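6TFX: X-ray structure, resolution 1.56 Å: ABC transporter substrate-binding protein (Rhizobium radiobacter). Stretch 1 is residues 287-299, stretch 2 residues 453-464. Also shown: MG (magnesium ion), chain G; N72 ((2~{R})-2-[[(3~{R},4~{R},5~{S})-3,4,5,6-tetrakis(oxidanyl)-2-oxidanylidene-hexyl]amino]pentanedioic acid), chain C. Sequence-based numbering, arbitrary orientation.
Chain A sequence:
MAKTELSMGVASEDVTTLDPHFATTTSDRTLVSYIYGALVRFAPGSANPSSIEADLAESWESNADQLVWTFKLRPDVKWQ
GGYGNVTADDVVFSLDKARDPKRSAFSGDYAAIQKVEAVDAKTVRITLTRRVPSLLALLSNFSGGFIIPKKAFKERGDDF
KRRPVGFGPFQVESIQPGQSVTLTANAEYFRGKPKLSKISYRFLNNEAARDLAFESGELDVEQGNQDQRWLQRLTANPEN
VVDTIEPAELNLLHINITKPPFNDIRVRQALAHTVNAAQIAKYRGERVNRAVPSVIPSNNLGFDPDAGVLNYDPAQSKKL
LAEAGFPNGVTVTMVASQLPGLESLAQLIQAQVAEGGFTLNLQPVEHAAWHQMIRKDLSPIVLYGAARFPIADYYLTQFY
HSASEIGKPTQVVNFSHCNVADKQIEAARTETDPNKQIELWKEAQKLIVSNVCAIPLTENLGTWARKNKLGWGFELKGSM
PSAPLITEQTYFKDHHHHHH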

# COMPACT_ATOMS: atom_id res chain seq x y z
N ARG A 287 8.37 17.06 -8.74
CA ARG A 287 9.17 15.85 -9.00
C ARG A 287 8.56 14.63 -8.28
O ARG A 287 8.55 13.50 -8.80
CB ARG A 287 10.61 16.08 -8.53
CG ARG A 287 11.55 14.89 -8.76
CD ARG A 287 12.93 15.14 -8.19
NE ARG A 287 13.72 13.91 -8.15
CZ ARG A 287 14.92 13.81 -7.59
NH1 ARG A 287 15.49 14.87 -7.02
NH2 ARG A 287 15.57 12.65 -7.58
N VAL A 288 8.04 14.86 -7.07
CA VAL A 288 7.51 13.80 -6.23
C VAL A 288 5.99 13.76 -6.17
O VAL A 288 5.42 12.69 -6.00
CB VAL A 288 8.12 14.00 -4.81
CG1 VAL A 288 7.40 13.18 -3.73
CG2 VAL A 288 9.62 13.72 -4.82
N ASN A 289 5.36 14.94 -6.34
CA ASN A 289 3.91 15.09 -6.15
C ASN A 289 3.18 15.56 -7.38
O ASN A 289 3.67 16.43 -8.10
CB ASN A 289 3.68 16.15 -5.07
CG ASN A 289 4.44 15.85 -3.81
OD1 ASN A 289 3.95 15.13 -2.94
ND2 ASN A 289 5.67 16.37 -3.69
N ARG A 290 1.97 15.04 -7.59
CA ARG A 290 1.16 15.48 -8.72
C ARG A 290 -0.30 15.48 -8.34
O ARG A 290 -0.74 14.55 -7.66
CB ARG A 290 1.34 14.56 -9.95
CG ARG A 290 2.71 14.62 -10.64
CD ARG A 290 2.97 15.92 -11.39
NE ARG A 290 4.39 16.07 -11.71
CZ ARG A 290 4.97 15.60 -12.81
NH1 ARG A 290 4.25 14.96 -13.73
NH2 ARG A 290 6.27 15.78 -13.02
N ALA A 291 -1.06 16.49 -8.77
CA ALA A 291 -2.51 16.47 -8.56
C ALA A 291 -3.05 15.41 -9.52
O ALA A 291 -2.51 15.24 -10.62
CB ALA A 291 -3.11 17.82 -8.90
N VAL A 292 -4.09 14.68 -9.09
CA VAL A 292 -4.65 13.59 -9.91
C VAL A 292 -6.09 13.92 -10.30
O VAL A 292 -6.92 14.10 -9.41
CB VAL A 292 -4.56 12.22 -9.17
CG1 VAL A 292 -5.13 11.08 -10.04
CG2 VAL A 292 -3.12 11.91 -8.80
N PRO A 293 -6.41 13.91 -11.62
CA PRO A 293 -7.77 14.26 -12.03
C PRO A 293 -8.80 13.12 -11.94
O PRO A 293 -9.78 13.13 -12.70
CB PRO A 293 -7.59 14.74 -13.47
CG PRO A 293 -6.45 13.87 -13.99
CD PRO A 293 -5.51 13.74 -12.79
N SER A 294 -8.63 12.18 -11.00
CA SER A 294 -9.59 11.10 -10.78
C SER A 294 -9.41 10.53 -9.39
O SER A 294 -8.60 11.06 -8.60
CB SER A 294 -9.50 10.01 -11.86
OG SER A 294 -10.64 9.16 -11.77
N VAL A 295 -10.15 9.46 -9.08
CA VAL A 295 -10.19 8.88 -7.76
C VAL A 295 -9.39 7.58 -7.62
O VAL A 295 -9.52 6.87 -6.62
CB VAL A 295 -11.66 8.70 -7.30
CG1 VAL A 295 -12.32 10.06 -7.07
CG2 VAL A 295 -12.45 7.85 -8.31
N ILE A 296 -8.55 7.28 -8.61
CA ILE A 296 -7.61 6.17 -8.60
C ILE A 296 -6.26 6.71 -9.07
O ILE A 296 -6.22 7.72 -9.77
CB ILE A 296 -8.08 4.95 -9.43
CG1 ILE A 296 -7.94 5.19 -10.95
CG2 ILE A 296 -9.51 4.52 -9.02
CD1 ILE A 296 -8.34 3.95 -11.76
N PRO A 297 -5.14 6.07 -8.68
CA PRO A 297 -3.81 6.60 -9.08
C PRO A 297 -3.64 6.66 -10.61
O PRO A 297 -4.21 5.84 -11.33
CB PRO A 297 -2.82 5.63 -8.44
CG PRO A 297 -3.58 5.08 -7.22
CD PRO A 297 -5.00 4.90 -7.79
N SER A 298 -2.86 7.63 -11.09
CA SER A 298 -2.73 7.85 -12.55
C SER A 298 -2.14 6.65 -13.27
O SER A 298 -2.44 6.44 -14.46
CB SER A 298 -1.92 9.11 -12.85
OG SER A 298 -0.59 8.93 -12.40
N ASN A 299 -1.32 5.86 -12.56
CA ASN A 299 -0.68 4.68 -13.13
C ASN A 299 -1.65 3.52 -12.84
O ASN A 299 -1.48 2.76 -11.88
CB ASN A 299 0.69 4.48 -12.46
CG ASN A 299 1.22 3.07 -12.35
OD1 ASN A 299 1.43 2.54 -11.24
ND2 ASN A 299 1.44 2.44 -13.49
MG MG G . -19.75 6.82 -4.08
OAB N72 C . 1.81 12.92 2.27
CAF N72 C . 0.99 11.76 2.05
CAG N72 C . 1.31 10.49 2.90
OAC N72 C . 2.56 10.54 3.52
CAH N72 C . 0.88 9.21 2.18
OAM N72 C . 0.58 9.21 0.83
CAI N72 C . 1.48 7.82 2.08
OAD N72 C . 2.88 7.88 2.16
CAJ N72 C . 0.75 6.83 2.95
OAE N72 C . -0.45 7.06 3.25
CAK N72 C . 1.50 5.58 3.50
N N72 C . 1.01 4.37 2.89
CA N72 C . 0.34 3.37 3.63
C N72 C . -0.13 3.70 5.02
O N72 C . -1.25 4.16 5.49
CB N72 C . -0.67 2.65 2.73
CG N72 C . -1.87 1.93 3.36
CD N72 C . -2.37 0.75 2.53
OE1 N72 C . -1.60 0.07 1.79
OE2 N72 C . -3.59 0.44 2.61
OXT N72 C . 0.84 3.35 5.71
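Stretch 2 453-464: CAIPLTENLGTW

Stretch 2 lies on stretch 1 as an antiparallel β-strand neighbour, paired through the backbone and reinforced by the carboxylate of E459, which binds the loop beyond the short strand. The extended run 454-464 passes strand 289-291 with an angle of 154° between their N-to-C directions, and the axes approach to 4.5 Å; the contact buries 714 Å², both sides summed.

The register follows from the bridges. R290 and E459 form the hydrogen-bonded pair (CA-CA 5.5 Å), with R290 N to E459 O at 3.0 Å and E459 N to R290 O at 2.9 Å. N289-N460 and A291-T458 are non-hydrogen-bonded pairs, accordingly closer at CA-CA 4.5 and 4.2 Å. The ladder extends past the short strand at both ends: L461 N donates to V288 O at 2.9 Å with an N-H...O angle of 161°, whereas V292 N to L457 O, at 3.4 Å, is weak. The CA of N460 also lies 3.2 Å from V288 O, a CA-H...O contact that accompanies the pairing.

E459 has the largest covered area, 118 Å². Its CB lies on the same face as that of R290, and its side chain, with chi1 at 62° and chi2 at -172°, reaches the loop. There S298 N donates to E459 OE1 at 3.0 Å and S298 OG to E459 OE2 at 2.6 Å, so both carboxylate oxygens are engaged. V292 CG2 packs 3.4 Å from E459 CD.

On the face carrying N289 and N460, water 1 links N289 OD1, T458 OG1 and N460 ND2, each at 2.7 Å. Apolar contacts lie toward the ends: V288 CG2 meets T463 CG2 at 3.6 Å, and V295 CG1 lies 4.3 Å from P456 CD. The ring of P456 also closely approaches a backbone carbonyl, with P456 CB 3.0 Å from S294 O.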

# COMPACT_ATOMS: atom_id res chain seq x y z
N CYS A 453 -18.05 11.17 -3.48
CA CYS A 453 -17.82 10.21 -2.42
C CYS A 453 -16.39 10.39 -1.88
O CYS A 453 -16.12 10.13 -0.71
CB CYS A 453 -18.02 8.81 -2.96
SG CYS A 453 -19.71 8.55 -3.55
N ALA A 454 -15.49 10.83 -2.76
CA ALA A 454 -14.10 11.05 -2.38
C ALA A 454 -13.59 12.20 -3.21
O ALA A 454 -14.08 12.43 -4.33
CB ALA A 454 -13.26 9.81 -2.63
N ILE A 455 -12.67 12.96 -2.63
CA ILE A 455 -12.05 14.12 -3.28
C ILE A 455 -10.58 13.81 -3.42
O ILE A 455 -9.88 13.63 -2.43
CB ILE A 455 -12.27 15.41 -2.45
CG1 ILE A 455 -13.76 15.68 -2.18
CG2 ILE A 455 -11.59 16.59 -3.19
CD1 ILE A 455 -13.96 16.63 -0.99
N PRO A 456 -10.08 13.73 -4.66
CA PRO A 456 -8.67 13.40 -4.84
C PRO A 456 -7.78 14.58 -4.51
O PRO A 456 -8.14 15.75 -4.75
CB PRO A 456 -8.54 13.08 -6.32
CG PRO A 456 -9.68 13.77 -6.97
CD PRO A 456 -10.79 13.88 -5.95
N LEU A 457 -6.62 14.27 -3.96
CA LEU A 457 -5.66 15.31 -3.66
C LEU A 457 -4.48 15.05 -4.57
O LEU A 457 -4.66 15.00 -5.78
CB LEU A 457 -5.30 15.30 -2.16
CG LEU A 457 -6.53 15.34 -1.22
CD1 LEU A 457 -6.12 15.22 0.17
CD2 LEU A 457 -7.32 16.59 -1.44
N THR A 458 -3.31 14.87 -4.01
CA THR A 458 -2.12 14.58 -4.81
C THR A 458 -1.77 13.10 -4.66
O THR A 458 -2.22 12.44 -3.71
CB THR A 458 -0.94 15.39 -4.23
OG1 THR A 458 -0.90 15.17 -2.80
CG2 THR A 458 -1.04 16.87 -4.55
N GLU A 459 -0.90 12.59 -5.57
CA GLU A 459 -0.29 11.28 -5.42
C GLU A 459 1.20 11.60 -5.23
O GLU A 459 1.69 12.59 -5.80
CB GLU A 459 -0.54 10.32 -6.61
CG GLU A 459 0.03 10.79 -7.93
CD GLU A 459 -0.39 9.95 -9.13
OE1 GLU A 459 -1.17 8.99 -8.95
OE2 GLU A 459 0.04 10.29 -10.25
N ASN A 460 1.90 10.82 -4.39
CA ASN A 460 3.32 11.09 -4.17
C ASN A 460 4.16 9.81 -4.32
O ASN A 460 3.81 8.74 -3.80
CB ASN A 460 3.56 11.66 -2.76
CG ASN A 460 2.63 11.12 -1.69
OD1 ASN A 460 2.66 9.93 -1.30
ND2 ASN A 460 1.74 11.97 -1.27
N LEU A 461 5.32 9.95 -4.96
CA LEU A 461 6.25 8.84 -5.02
C LEU A 461 6.85 8.68 -3.61
O LEU A 461 6.83 9.65 -2.83
CB LEU A 461 7.41 9.20 -5.99
CG LEU A 461 6.99 9.35 -7.44
CD1 LEU A 461 8.13 9.92 -8.26
CD2 LEU A 461 6.57 8.00 -8.01
N GLY A 462 7.38 7.50 -3.30
CA GLY A 462 8.05 7.29 -2.02
C GLY A 462 9.39 8.01 -2.09
O GLY A 462 10.00 8.06 -3.15
N THR A 463 9.84 8.62 -1.00
CA THR A 463 11.11 9.37 -1.01
C THR A 463 11.99 8.81 0.09
O THR A 463 11.58 8.74 1.24
CB THR A 463 10.88 10.87 -0.78
OG1 THR A 463 10.08 11.04 0.38
CG2 THR A 463 10.22 11.56 -1.96
N TRP A 464 13.21 8.40 -0.27
CA TRP A 464 14.15 7.83 0.70
C TRP A 464 15.56 8.27 0.35
O TRP A 464 15.89 8.37 -0.83
CB TRP A 464 14.06 6.29 0.64
CG TRP A 464 12.76 5.72 1.16
CD1 TRP A 464 11.54 5.73 0.54
CD2 TRP A 464 12.59 5.00 2.38
NE1 TRP A 464 10.60 5.12 1.35
CE2 TRP A 464 11.22 4.64 2.47
CE3 TRP A 464 13.47 4.57 3.39
CZ2 TRP A 464 10.71 3.89 3.53
CZ3 TRP A 464 12.95 3.86 4.46
CH2 TRP A 464 11.59 3.52 4.51
O HOH W 1 1.54 14.61 -1.92
O HOH W 2 -6.50 16.03 -7.67
O HOH W 3 0.10 6.78 -10.11